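Long-range contacts in D-glycerate 3-kinase (Cryptococcus neoformans var. grubii serotype A, PDB 6CKG), which probably transfers a phosphate group from ATP to the 3-hydroxyl of D-glycerate: residues Leu125-Ser130 and Gln145-Pro150; Asn184-Leu189 and Pro293-Phe298; Val249-Leu254 and Phe316-Lys321. All blocks are in the same frame, centred on the assembly; numbering follows the deposited sequence. Where two conformers were deposited one is given.

Interaction 1: Leu125-Ser130 and Gln145-Pro150; sequences LAKLKS and QRAQLP. With EDO (1,2-ethanediol), chain C.
Lys-127 carries its CG anti to its own backbone N (chi1 -166°), and this sets CG against the methyl of Ala-147. Lys-127 CG and Ala-147 CB are 3.6 Å apart. The lysine chain then bends at chi2 (68°), and its outer end runs past the backbone of the strand. Lys-127 CE lies 3.3 Å from the carbonyl O of Arg-146. Lys-127 NZ is 3.6 Å from the same Arg-146 O. The positive end may be drawn electrostatically to this oxygen, but no hydrogen bond joins the two segments.

Leu-128 is one residue on and packs deeper. Its CD2 touches Ala-147 CB at 4.1 Å. Its other branch, CD1, meets CD2 of Leu-149 at 4.2 Å. Ala-147 CB therefore touches both the aliphatic stem of Lys-127 and a methyl of Leu-128. Leu-128 also packs on Ala-80 and Met-82 of strand 79-83 and on Val-170 of strand 162-171. The lysine side is exposed, while Leu-128, Ala-147 and Leu-149 are buried.

Beyond the contact, Pro-150 O accepts a hydrogen bond from O1 of a 1,2-ethanediol molecule at 2.7 Å. The diol probably comes from the crystallisation liquor. It rests its two carbons near Leu-149 CB and also bonds to Asp-86 and Ser-83.

The helix and strand axes approach to 8.2 Å and run roughly antiparallel, at 152°. Strand 146-153 is paired with strand 162-171 through backbone bonds such as that of Ala-147 with Val-170. The arrangement is an alpha/beta packing: the last turn of helix 118-129 lies on one face of a two-stranded antiparallel sheet, which falls between strands 79-83 and 176-180 of the main sheet in chain order.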
ATOM      1  N   LEU A 125      -2.176  11.632  -7.857  1.00 29.23           N
ATOM      2  CA  LEU A 125      -2.779  10.623  -8.717  1.00 35.61           C
ATOM      3  C   LEU A 125      -3.588  11.270  -9.832  1.00 35.57           C
ATOM      4  O   LEU A 125      -3.547  10.813 -10.977  1.00 35.84           O
ATOM      5  CB  LEU A 125      -3.634   9.667  -7.883  1.00 31.09           C
ATOM      6  CG  LEU A 125      -4.017   8.342  -8.559  1.00 35.36           C
ATOM      7  CD1 LEU A 125      -2.909   7.833  -9.493  1.00 34.80           C
ATOM      8  CD2 LEU A 125      -4.303   7.311  -7.486  1.00 30.96           C
ATOM      9  N   ALA A 126      -4.308  12.353  -9.532  1.00 34.00           N
ATOM     10  CA  ALA A 126      -5.024  13.050 -10.598  1.00 35.45           C
ATOM     11  C   ALA A 126      -4.055  13.657 -11.609  1.00 38.59           C
ATOM     12  O   ALA A 126      -4.310  13.632 -12.822  1.00 40.03           O
ATOM     13  CB  ALA A 126      -5.938  14.124 -10.012  1.00 38.14           C
ATOM     14  N   LYS A 127      -2.927  14.184 -11.131  1.00 35.93           N
ATOM     15  CA  LYS A 127      -1.919  14.722 -12.041  1.00 35.88           C
ATOM     16  C   LYS A 127      -1.383  13.635 -12.965  1.00 35.38           C
ATOM     17  O   LYS A 127      -1.271  13.838 -14.179  1.00 34.88           O
ATOM     18  CB  LYS A 127      -0.783  15.363 -11.240  1.00 34.22           C
ATOM     19  CG  LYS A 127       0.161  16.250 -12.070  1.00 42.71           C
ATOM     20  CD  LYS A 127      -0.539  17.506 -12.564  1.00 53.86           C
ATOM     21  CE  LYS A 127       0.430  18.483 -13.224  1.00 62.77           C
ATOM     22  NZ  LYS A 127       1.314  19.145 -12.225  1.00 69.32           N
ATOM     23  N   LEU A 128      -1.017  12.477 -12.404  1.00 29.10           N
ATOM     24  CA  LEU A 128      -0.524  11.393 -13.252  1.00 35.41           C
ATOM     25  C   LEU A 128      -1.587  10.944 -14.244  1.00 36.98           C
ATOM     26  O   LEU A 128      -1.276  10.650 -15.405  1.00 37.31           O
ATOM     27  CB  LEU A 128      -0.055  10.213 -12.400  1.00 29.59           C
ATOM     28  CG  LEU A 128       1.210  10.458 -11.571  1.00 37.16           C
ATOM     29  CD1 LEU A 128       1.441   9.351 -10.521  1.00 28.53           C
ATOM     30  CD2 LEU A 128       2.430  10.618 -12.463  1.00 32.94           C
ATOM     31  N   LYS A 129      -2.853  10.917 -13.820  1.00 35.43           N
ATOM     32  CA  LYS A 129      -3.908  10.398 -14.687  1.00 36.48           C
ATOM     33  C   LYS A 129      -4.230  11.335 -15.849  1.00 32.57           C
ATOM     34  O   LYS A 129      -4.774  10.878 -16.854  1.00 37.81           O
ATOM     35  CB  LYS A 129      -5.158  10.093 -13.860  1.00 33.99           C
ATOM     36  CG  LYS A 129      -5.005   8.838 -12.994  1.00 35.96           C
ATOM     37  CD  LYS A 129      -6.183   8.631 -12.053  1.00 41.05           C
ATOM     38  CE  LYS A 129      -7.406   8.091 -12.766  1.00 36.21           C
ATOM     39  NZ  LYS A 129      -7.473   6.599 -12.723  1.00 38.21           N
ATOM     40  N   SER A 130      -3.899  12.621 -15.744  1.00 30.44           N
ATOM     41  CA  SER A 130      -4.054  13.570 -16.837  0.57 34.22           C
ATOM     42  C   SER A 130      -2.752  13.809 -17.592  1.00 32.88           C
ATOM     43  O   SER A 130      -2.703  14.682 -18.468  1.00 33.96           O
ATOM     44  CB  SER A 130      -4.593  14.901 -16.308  0.57 39.54           C
ATOM     45  OG  SER A 130      -3.612  15.577 -15.538  0.57 41.69           O
ATOM     46  N   GLN A 145       3.147  18.054 -19.727  1.00 66.36           N
ATOM     47  CA  GLN A 145       2.907  16.665 -19.359  1.00 52.90           C
ATOM     48  C   GLN A 145       3.897  16.208 -18.293  1.00 47.75           C
ATOM     49  O   GLN A 145       4.662  15.261 -18.512  1.00 38.71           O
ATOM     50  CB  GLN A 145       3.001  15.771 -20.598  1.00 57.91           C
ATOM     51  CG  GLN A 145       2.116  16.217 -21.755  1.00 61.72           C
ATOM     52  CD  GLN A 145       2.208  15.282 -22.952  1.00 70.65           C
ATOM     53  OE1 GLN A 145       1.661  14.178 -22.940  1.00 71.21           O
ATOM     54  NE2 GLN A 145       2.907  15.720 -23.992  1.00 76.03           N
ATOM     55  N   ARG A 146       3.896  16.872 -17.135  1.00 48.88           N
ATOM     56  CA  ARG A 146       4.867  16.602 -16.083  1.00 50.17           C
ATOM     57  C   ARG A 146       4.151  16.543 -14.741  1.00 50.44           C
ATOM     58  O   ARG A 146       3.053  17.080 -14.573  1.00 56.76           O
ATOM     59  CB  ARG A 146       5.987  17.660 -16.061  1.00 51.93           C
ATOM     60  CG  ARG A 146       6.866  17.649 -17.321  1.00 53.29           C
ATOM     61  CD  ARG A 146       7.922  18.746 -17.330  1.00 65.50           C
ATOM     62  NE  ARG A 146       8.998  18.493 -16.375  1.00 75.88           N
ATOM     63  CZ  ARG A 146       9.972  19.358 -16.098  1.00 86.65           C
ATOM     64  NH1 ARG A 146      10.015  20.542 -16.703  1.00 86.57           N
ATOM     65  NH2 ARG A 146      10.907  19.043 -15.209  1.00 90.32           N
ATOM     66  N   ALA A 147       4.778  15.849 -13.793  1.00 42.30           N
ATOM     67  CA  ALA A 147       4.302  15.792 -12.421  1.00 37.90           C
ATOM     68  C   ALA A 147       5.504  15.678 -11.496  1.00 41.29           C
ATOM     69  O   ALA A 147       6.603  15.305 -11.913  1.00 41.06           O
ATOM     70  CB  ALA A 147       3.342  14.624 -12.203  1.00 36.94           C
ATOM     71  N   GLN A 148       5.292  16.049 -10.237  1.00 42.21           N
ATOM     72  CA  GLN A 148       6.311  15.967  -9.201  0.55 42.76           C
ATOM     73  C   GLN A 148       5.771  15.112  -8.065  1.00 37.19           C
ATOM     74  O   GLN A 148       4.659  15.350  -7.582  1.00 39.72           O
ATOM     75  CB  GLN A 148       6.702  17.360  -8.683  0.55 46.15           C
ATOM     76  CG  GLN A 148       7.417  18.265  -9.696  0.55 50.99           C
ATOM     77  CD  GLN A 148       6.473  18.905 -10.704  0.55 52.21           C
ATOM     78  OE1 GLN A 148       5.325  19.226 -10.386  0.55 51.76           O
ATOM     79  NE2 GLN A 148       6.953  19.084 -11.933  0.55 49.41           N
ATOM     80  N   LEU A 149       6.546  14.115  -7.651  1.00 35.28           N
ATOM     81  CA  LEU A 149       6.076  13.246  -6.586  1.00 29.87           C
ATOM     82  C   LEU A 149       6.922  13.397  -5.327  1.00 30.28           C
ATOM     83  O   LEU A 149       8.133  13.630  -5.406  1.00 34.88           O
ATOM     84  CB  LEU A 149       6.088  11.780  -7.036  1.00 30.21           C
ATOM     85  CG  LEU A 149       5.287  11.519  -8.317  1.00 32.73           C
ATOM     86  CD1 LEU A 149       5.389  10.071  -8.740  1.00 23.60           C
ATOM     87  CD2 LEU A 149       3.828  11.917  -8.141  1.00 37.90           C
ATOM     88  N   PRO A 150       6.318  13.264  -4.148  1.00 33.72           N
ATOM     89  CA  PRO A 150       7.065  13.485  -2.906  1.00 32.26           C
ATOM     90  C   PRO A 150       7.944  12.292  -2.566  1.00 33.23           C
ATOM     91  O   PRO A 150       7.756  11.178  -3.058  1.00 28.85           O
ATOM     92  CB  PRO A 150       5.962  13.663  -1.853  1.00 34.08           C
ATOM     93  CG  PRO A 150       4.838  12.805  -2.368  1.00 30.80           C
ATOM     94  CD  PRO A 150       4.894  12.986  -3.894  1.00 31.52           C
TER
HETATM   95  C1  EDO C 401       8.038   8.926  -5.350  1.00 34.70           C
HETATM   96  O1  EDO C 401       8.837   8.984  -4.151  1.00 33.34           O
HETATM   97  C2  EDO C 401       6.595   8.608  -4.974  1.00 34.47           C
HETATM   98  O2  EDO C 401       6.554   7.323  -4.339  1.00 30.94           O

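Interaction 2: Asn184-Leu189 and Pro293-Phe298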
ATOM      1  N   ASN A 184      -2.876  -0.603   0.631  1.00 24.75           N
ATOM      2  CA  ASN A 184      -3.603  -0.094  -0.522  1.00 22.72           C
ATOM      3  C   ASN A 184      -4.838  -0.955  -0.771  1.00 21.67           C
ATOM      4  O   ASN A 184      -4.771  -2.186  -0.743  1.00 22.95           O
ATOM      5  CB  ASN A 184      -2.693  -0.048  -1.767  1.00 22.39           C
ATOM      6  CG  ASN A 184      -1.925   1.256  -1.865  1.00 27.72           C
ATOM      7  OD1 ASN A 184      -1.707   1.931  -0.853  1.00 27.19           O
ATOM      8  ND2 ASN A 184      -1.515   1.628  -3.081  1.00 26.92           N
ATOM      9  N   GLY A 185      -5.975  -0.307  -0.982  1.00 23.50           N
ATOM     10  CA  GLY A 185      -7.204  -1.039  -1.213  1.00 23.04           C
ATOM     11  C   GLY A 185      -7.914  -1.534   0.045  1.00 25.90           C
ATOM     12  O   GLY A 185      -9.060  -1.993  -0.052  1.00 27.96           O
ATOM     13  N   PHE A 186      -7.299  -1.430   1.220  1.00 23.40           N
ATOM     14  CA  PHE A 186      -7.982  -1.845   2.450  1.00 22.89           C
ATOM     15  C   PHE A 186      -9.314  -1.115   2.578  1.00 24.21           C
ATOM     16  O   PHE A 186      -9.401   0.091   2.325  1.00 28.64           O
ATOM     17  CB  PHE A 186      -7.117  -1.561   3.677  1.00 19.84           C
ATOM     18  CG  PHE A 186      -6.042  -2.581   3.908  1.00 22.07           C
ATOM     19  CD1 PHE A 186      -5.694  -3.475   2.915  1.00 21.21           C
ATOM     20  CD2 PHE A 186      -5.389  -2.652   5.127  1.00 22.42           C
ATOM     21  CE1 PHE A 186      -4.693  -4.424   3.121  1.00 23.08           C
ATOM     22  CE2 PHE A 186      -4.390  -3.591   5.353  1.00 23.48           C
ATOM     23  CZ  PHE A 186      -4.051  -4.489   4.352  1.00 23.94           C
ATOM     24  N   GLY A 187     -10.362  -1.864   2.936  1.00 23.95           N
ATOM     25  CA  GLY A 187     -11.700  -1.319   3.029  1.00 24.65           C
ATOM     26  C   GLY A 187     -12.188  -1.118   4.462  1.00 30.09           C
ATOM     27  O   GLY A 187     -11.958  -1.950   5.348  1.00 27.88           O
ATOM     28  N   PRO A 188     -12.871   0.000   4.712  1.00 26.69           N
ATOM     29  CA  PRO A 188     -13.452   0.235   6.039  1.00 29.89           C
ATOM     30  C   PRO A 188     -14.634  -0.694   6.282  1.00 33.00           C
ATOM     31  O   PRO A 188     -15.186  -1.298   5.360  1.00 25.11           O
ATOM     32  CB  PRO A 188     -13.906   1.689   5.970  1.00 29.46           C
ATOM     33  CG  PRO A 188     -14.284   1.846   4.499  1.00 33.12           C
ATOM     34  CD  PRO A 188     -13.217   1.075   3.762  1.00 26.40           C
ATOM     35  N   LEU A 189     -15.042  -0.779   7.543  1.00 27.63           N
ATOM     36  CA  LEU A 189     -16.163  -1.613   7.952  1.00 33.60           C
ATOM     37  C   LEU A 189     -17.325  -0.751   8.424  1.00 30.15           C
ATOM     38  O   LEU A 189     -17.141   0.390   8.855  1.00 29.94           O
ATOM     39  CB  LEU A 189     -15.758  -2.574   9.084  1.00 28.71           C
ATOM     40  CG  LEU A 189     -14.527  -3.451   8.826  1.00 32.69           C
ATOM     41  CD1 LEU A 189     -14.083  -4.201  10.080  1.00 28.89           C
ATOM     42  CD2 LEU A 189     -14.788  -4.420   7.672  1.00 33.99           C
ATOM     43  N   PRO A 293      -3.449  -5.083  13.255  1.00 31.86           N
ATOM     44  CA  PRO A 293      -4.907  -4.880  13.345  1.00 33.85           C
ATOM     45  C   PRO A 293      -5.517  -4.421  12.035  1.00 35.74           C
ATOM     46  O   PRO A 293      -6.666  -4.775  11.738  1.00 27.55           O
ATOM     47  CB  PRO A 293      -5.064  -3.810  14.437  1.00 32.37           C
ATOM     48  CG  PRO A 293      -3.769  -3.743  15.130  1.00 31.21           C
ATOM     49  CD  PRO A 293      -2.717  -4.228  14.207  1.00 26.88           C
ATOM     50  N   SER A 294      -4.766  -3.667  11.226  1.00 26.35           N
ATOM     51  CA  SER A 294      -5.297  -3.229   9.943  1.00 26.95           C
ATOM     52  C   SER A 294      -5.434  -4.392   8.972  1.00 32.36           C
ATOM     53  O   SER A 294      -6.409  -4.450   8.217  1.00 30.91           O
ATOM     54  CB  SER A 294      -4.409  -2.132   9.342  1.00 26.55           C
ATOM     55  OG  SER A 294      -4.648  -0.885   9.983  1.00 21.84           O
ATOM     56  N   TYR A 295      -4.442  -5.294   8.940  1.00 27.33           N
ATOM     57  CA  TYR A 295      -4.572  -6.518   8.153  1.00 29.92           C
ATOM     58  C   TYR A 295      -5.780  -7.328   8.602  1.00 31.27           C
ATOM     59  O   TYR A 295      -6.563  -7.806   7.773  1.00 26.86           O
ATOM     60  CB  TYR A 295      -3.304  -7.372   8.270  1.00 33.29           C
ATOM     61  CG  TYR A 295      -2.071  -6.826   7.569  1.00 37.29           C
ATOM     62  CD1 TYR A 295      -1.868  -7.028   6.208  1.00 44.54           C
ATOM     63  CD2 TYR A 295      -1.089  -6.154   8.281  1.00 33.31           C
ATOM     64  CE1 TYR A 295      -0.726  -6.543   5.567  1.00 44.69           C
ATOM     65  CE2 TYR A 295       0.053  -5.664   7.648  1.00 40.87           C
ATOM     66  CZ  TYR A 295       0.227  -5.859   6.299  1.00 44.31           C
ATOM     67  OH  TYR A 295       1.365  -5.379   5.688  1.00 50.55           O
ATOM     68  N   GLU A 296      -5.937  -7.500   9.921  1.00 30.31           N
ATOM     69  CA  GLU A 296      -7.020  -8.329  10.450  1.00 30.44           C
ATOM     70  C   GLU A 296      -8.391  -7.764  10.088  1.00 31.09           C
ATOM     71  O   GLU A 296      -9.296  -8.514   9.701  1.00 35.14           O
ATOM     72  CB  GLU A 296      -6.883  -8.464  11.967  1.00 25.72           C
ATOM     73  CG  GLU A 296      -5.634  -9.228  12.407  1.00 28.90           C
ATOM     74  CD  GLU A 296      -5.440  -9.239  13.914  1.00 33.06           C
ATOM     75  OE1 GLU A 296      -6.388  -8.899  14.643  1.00 34.51           O
ATOM     76  OE2 GLU A 296      -4.343  -9.614  14.374  1.00 37.03           O
ATOM     77  N   LEU A 297      -8.566  -6.446  10.205  1.00 28.15           N
ATOM     78  CA  LEU A 297      -9.878  -5.824  10.052  1.00 27.31           C
ATOM     79  C   LEU A 297     -10.231  -5.445   8.617  1.00 29.54           C
ATOM     80  O   LEU A 297     -11.405  -5.516   8.239  1.00 26.93           O
ATOM     81  CB  LEU A 297      -9.959  -4.561  10.906  1.00 23.89           C
ATOM     82  CG  LEU A 297      -9.967  -4.759  12.420  1.00 29.44           C
ATOM     83  CD1 LEU A 297     -10.056  -3.403  13.078  1.00 27.23           C
ATOM     84  CD2 LEU A 297     -11.143  -5.635  12.828  1.00 27.17           C
ATOM     85  N   PHE A 298      -9.263  -4.984   7.825  1.00 26.27           N
ATOM     86  CA  PHE A 298      -9.566  -4.233   6.610  1.00 27.01           C
ATOM     87  C   PHE A 298      -9.068  -4.877   5.324  1.00 26.16           C
ATOM     88  O   PHE A 298      -9.418  -4.398   4.238  1.00 26.55           O
ATOM     89  CB  PHE A 298      -8.956  -2.820   6.683  1.00 23.65           C
ATOM     90  CG  PHE A 298      -9.272  -2.073   7.940  1.00 25.47           C
ATOM     91  CD1 PHE A 298     -10.575  -1.986   8.418  1.00 25.68           C
ATOM     92  CD2 PHE A 298      -8.257  -1.452   8.648  1.00 26.81           C
ATOM     93  CE1 PHE A 298     -10.854  -1.276   9.581  1.00 24.79           C
ATOM     94  CE2 PHE A 298      -8.524  -0.761   9.793  1.00 24.95           C
ATOM     95  CZ  PHE A 298      -9.829  -0.680  10.270  1.00 24.81           C
TER
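Phe-186 and Gly-187 dock on the C-terminal end of helix 281-298. They belong to the loop after strand 176-180, a parallel strand of the P-loop kinase fold. The tight part is aromatic and buried. Phe-186 holds CG anti to its carbonyl carbon (chi1 -79°), which sets CG beside Phe-298 CB. One face of its ring takes the backbone C of Phe-298, offset toward the rim. The edge of the same ring points at the face of Tyr-295 in an offset edge-to-face pair. The centroids of the Phe-186 and Tyr-295 rings are 5.7 Å apart and the planes meet at 73°. Tyr-295 OH is hydrogen-bonded to Gln-56. Phe-186 CB also meets Phe-298 CB at 3.7 Å.

The looser side is at Pro-188 and Leu-189, both partly exposed. Leu-189 CG comes to the edge of the Phe-298 ring, 4.2 Å from Phe-298 CD1. Even so, Leu-189 CD1 packs 3.5 Å from Leu-297 O; that oxygen is hydrogen-bonded to Lys-197.

One polar bond ties loop to helix. Gly-187 N donates to Phe-298 O at 3.0 Å (N-H...O 154°), in the carbonyl plane on a lone pair, and Phe-186 CA lies 3.4 Å from that same Phe-298 O.

Interaction 3: Val249-Leu254 and Phe316-Lys321; sequences VQIQPL and FIVNIK
Val-249 meets Phe-316 at the ring edge. Its CG1 is anti to the backbone N (chi1 179°) and lies near the ring plane, 3.9 Å from Phe-316 CE2. Gln-250 O accepts a hydrogen bond from Phe-316 N at 2.8 Å. The Gln-250 side chain is held elsewhere, by Arg-315 and Gln-53.

Ile-251 is paired with Phe-316 and shares its face of the sheet. Ile-251 CG2 touches Val-318 CG2 at 4.1 Å. Gln-252 turns to the other face and is bonded through both its N and its O. Gln-252 N donates to Phe-316 O at 2.8 Å, almost straight at 178°. Gln-252 O accepts a hydrogen bond from Val-318 N at 3.1 Å, with the donor tilted from the carbonyl plane. The same Gln-252 O has a CA-H...O contact with Ile-317 CA at 3.3 Å. The extended side chain of Gln-252 lies beside that of Ile-317, pointing the same way.

Pro-253 pairs with Val-318 and returns to the Ile-251 face. Leu-254 ends the run: its N donates to Val-318 O at 3.0 Å. Its CD2 reaches Ile-317 CG2 at 3.8 Å, the two side chains crossing at about a right angle.

The four bonds make a regular parallel ladder, and segments 249-253 and 316-318 run at 26° to each other. It lies inside the main sheet, between strands 48-53 and 324-329. On the Phe-316 face, helix 19-38 packs on Val-249, Ile-251 and Phe-316, while Trp-262 of helix 258-273 packs on Pro-253 and Val-318.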
ATOM      1  N   VAL A 249      -3.000  -5.874  -8.128  1.00 22.36           N
ATOM      2  CA  VAL A 249      -2.126  -7.020  -7.889  1.00 24.25           C
ATOM      3  C   VAL A 249      -1.928  -7.139  -6.386  1.00 26.39           C
ATOM      4  O   VAL A 249      -1.538  -6.161  -5.737  1.00 24.05           O
ATOM      5  CB  VAL A 249      -0.766  -6.861  -8.598  1.00 26.67           C
ATOM      6  CG1 VAL A 249       0.141  -8.067  -8.307  1.00 25.76           C
ATOM      7  CG2 VAL A 249      -0.959  -6.680 -10.119  1.00 24.91           C
ATOM      8  N   GLN A 250      -2.177  -8.326  -5.835  1.00 25.96           N
ATOM      9  CA  GLN A 250      -2.032  -8.536  -4.399  1.00 27.60           C
ATOM     10  C   GLN A 250      -1.107  -9.714  -4.113  1.00 27.04           C
ATOM     11  O   GLN A 250      -1.229 -10.771  -4.734  1.00 31.03           O
ATOM     12  CB  GLN A 250      -3.401  -8.763  -3.731  1.00 25.61           C
ATOM     13  CG  GLN A 250      -3.285  -9.189  -2.274  1.00 23.03           C
ATOM     14  CD  GLN A 250      -4.636  -9.476  -1.628  1.00 28.74           C
ATOM     15  OE1 GLN A 250      -5.416 -10.281  -2.130  1.00 29.34           O
ATOM     16  NE2 GLN A 250      -4.918  -8.803  -0.521  1.00 33.69           N
ATOM     17  N   ILE A 251      -0.176  -9.529  -3.185  1.00 26.04           N
ATOM     18  CA  ILE A 251       0.652 -10.617  -2.680  1.00 29.05           C
ATOM     19  C   ILE A 251       0.085 -11.003  -1.316  1.00 33.29           C
ATOM     20  O   ILE A 251       0.118 -10.205  -0.375  1.00 32.15           O
ATOM     21  CB  ILE A 251       2.127 -10.213  -2.573  1.00 32.19           C
ATOM     22  CG1 ILE A 251       2.642  -9.728  -3.933  1.00 28.84           C
ATOM     23  CG2 ILE A 251       2.945 -11.395  -2.095  1.00 34.93           C
ATOM     24  CD1 ILE A 251       4.015  -9.075  -3.879  1.00 35.85           C
ATOM     25  N   GLN A 252      -0.454 -12.216  -1.211  1.00 31.93           N
ATOM     26  CA  GLN A 252      -1.131 -12.657   0.003  1.00 34.86           C
ATOM     27  C   GLN A 252      -0.351 -13.810   0.618  1.00 34.88           C
ATOM     28  O   GLN A 252      -0.216 -14.865  -0.027  1.00 33.98           O
ATOM     29  CB  GLN A 252      -2.561 -13.095  -0.312  1.00 32.27           C
ATOM     30  CG  GLN A 252      -3.343 -13.567   0.893  1.00 42.24           C
ATOM     31  CD  GLN A 252      -4.724 -14.040   0.502  1.00 42.56           C
ATOM     32  OE1 GLN A 252      -5.675 -13.254   0.445  1.00 44.53           O
ATOM     33  NE2 GLN A 252      -4.837 -15.321   0.207  1.00 36.23           N
ATOM     34  N   PRO A 253       0.185 -13.680   1.831  1.00 36.15           N
ATOM     35  CA  PRO A 253       0.805 -14.842   2.473  1.00 36.55           C
ATOM     36  C   PRO A 253      -0.246 -15.903   2.758  1.00 33.00           C
ATOM     37  O   PRO A 253      -1.427 -15.599   2.945  1.00 35.13           O
ATOM     38  CB  PRO A 253       1.381 -14.270   3.770  1.00 34.37           C
ATOM     39  CG  PRO A 253       0.489 -13.117   4.082  1.00 37.46           C
ATOM     40  CD  PRO A 253       0.090 -12.529   2.749  1.00 37.63           C
ATOM     41  N   LEU A 254       0.200 -17.163   2.760  1.00 38.76           N
ATOM     42  CA  LEU A 254      -0.652 -18.258   3.210  1.00 40.35           C
ATOM     43  C   LEU A 254      -1.202 -17.982   4.596  1.00 42.42           C
ATOM     44  O   LEU A 254      -2.369 -18.276   4.886  1.00 41.41           O
ATOM     45  CB  LEU A 254       0.134 -19.572   3.224  1.00 47.53           C
ATOM     46  CG  LEU A 254       0.082 -20.420   1.965  1.00 46.98           C
ATOM     47  CD1 LEU A 254       1.025 -21.605   2.082  1.00 46.85           C
ATOM     48  CD2 LEU A 254      -1.342 -20.878   1.730  1.00 48.10           C
ATOM     49  N   PHE A 316      -1.328 -13.337  -5.926  1.00 26.32           N
ATOM     50  CA  PHE A 316      -0.318 -14.367  -5.737  1.00 32.11           C
ATOM     51  C   PHE A 316      -0.392 -14.840  -4.298  1.00 32.56           C
ATOM     52  O   PHE A 316      -0.334 -14.024  -3.378  1.00 27.01           O
ATOM     53  CB  PHE A 316       1.093 -13.845  -6.015  1.00 25.82           C
ATOM     54  CG  PHE A 316       1.317 -13.396  -7.436  1.00 25.95           C
ATOM     55  CD1 PHE A 316       1.600 -14.318  -8.433  1.00 31.23           C
ATOM     56  CD2 PHE A 316       1.275 -12.053  -7.761  1.00 32.36           C
ATOM     57  CE1 PHE A 316       1.819 -13.902  -9.741  1.00 33.39           C
ATOM     58  CE2 PHE A 316       1.489 -11.627  -9.064  1.00 34.31           C
ATOM     59  CZ  PHE A 316       1.767 -12.548 -10.054  1.00 29.81           C
ATOM     60  N   ILE A 317      -0.520 -16.144  -4.106  1.00 33.74           N
ATOM     61  CA  ILE A 317      -0.500 -16.743  -2.779  1.00 36.94           C
ATOM     62  C   ILE A 317       0.886 -17.333  -2.579  1.00 34.22           C
ATOM     63  O   ILE A 317       1.337 -18.150  -3.387  1.00 35.10           O
ATOM     64  CB  ILE A 317      -1.599 -17.808  -2.637  1.00 36.21           C
ATOM     65  CG1 ILE A 317      -2.965 -17.154  -2.873  1.00 39.76           C
ATOM     66  CG2 ILE A 317      -1.515 -18.496  -1.281  1.00 38.19           C
ATOM     67  CD1 ILE A 317      -4.134 -18.095  -2.835  1.00 46.20           C
ATOM     68  N   VAL A 318       1.578 -16.906  -1.524  1.00 33.27           N
ATOM     69  CA  VAL A 318       2.984 -17.259  -1.358  1.00 36.06           C
ATOM     70  C   VAL A 318       3.195 -17.990  -0.034  1.00 37.74           C
ATOM     71  O   VAL A 318       2.456 -17.794   0.940  1.00 34.26           O
ATOM     72  CB  VAL A 318       3.883 -16.004  -1.447  1.00 35.87           C
ATOM     73  CG1 VAL A 318       3.754 -15.351  -2.819  1.00 34.67           C
ATOM     74  CG2 VAL A 318       3.523 -15.016  -0.358  1.00 39.25           C
ATOM     75  N   ASN A 319       4.216 -18.851  -0.005  1.00 38.61           N
ATOM     76  CA  ASN A 319       4.590 -19.524   1.230  1.00 44.51           C
ATOM     77  C   ASN A 319       5.614 -18.665   1.973  1.00 43.13           C
ATOM     78  O   ASN A 319       5.925 -17.543   1.565  1.00 36.79           O
ATOM     79  CB  ASN A 319       5.098 -20.947   0.957  1.00 43.88           C
ATOM     80  CG  ASN A 319       6.341 -20.990   0.069  1.00 48.21           C
ATOM     81  OD1 ASN A 319       7.036 -19.991  -0.124  1.00 47.30           O
ATOM     82  ND2 ASN A 319       6.626 -22.173  -0.471  1.00 47.59           N
ATOM     83  N   ILE A 320       6.155 -19.193   3.074  1.00 46.94           N
ATOM     84  CA  ILE A 320       7.032 -18.388   3.916  1.00 49.70           C
ATOM     85  C   ILE A 320       8.347 -18.088   3.215  1.00 52.71           C
ATOM     86  O   ILE A 320       9.000 -17.084   3.526  1.00 49.04           O
ATOM     87  CB  ILE A 320       7.262 -19.074   5.278  1.00 53.50           C
ATOM     88  CG1 ILE A 320       7.852 -18.071   6.276  1.00 58.30           C
ATOM     89  CG2 ILE A 320       8.158 -20.300   5.124  1.00 50.18           C
ATOM     90  CD1 ILE A 320       7.363 -18.260   7.709  1.00 63.17           C
ATOM     91  N   LYS A 321       8.746 -18.915   2.252  1.00 53.47           N
ATOM     92  CA  LYS A 321       9.911 -18.621   1.435  1.00 54.39           C
ATOM     93  C   LYS A 321       9.585 -17.696   0.273  1.00 49.04           C
ATOM     94  O   LYS A 321      10.404 -17.559  -0.640  1.00 53.18           O
ATOM     95  CB  LYS A 321      10.530 -19.919   0.916  1.00 59.96           C
ATOM     96  CG  LYS A 321      11.085 -20.816   2.014  1.00 60.70           C
ATOM     97  CD  LYS A 321      11.469 -22.173   1.454  1.00 63.11           C
ATOM     98  CE  LYS A 321      12.934 -22.475   1.678  1.00 66.33           C
ATOM     99  NZ  LYS A 321      13.293 -23.804   1.105  1.00 67.98           N
TER

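How the interactions relate
The three contacts are separate, with no touch between them. Interaction 1 closes first along the chain. Interactions 2 and 3 follow, and their segments alternate. The centres of interactions 1 and 3 are about 31 Å apart, on opposite sides of the chain's centre. Those of interactions 2 and 3 are about 17 Å apart, and helix 281-298 leads on to strand 313-318. Interaction 3 builds the main sheet itself, whose five parallel strands, in the order 2-3-1-4-5, fit a P-loop kinase, with antiparallel strand 324-329 added at the edge. Interaction 2 ties the loop after strand 176-180 of that sheet to helix 281-298. Interaction 1 sets the two-stranded sheet against helix 118-129, near edge strand 79-83.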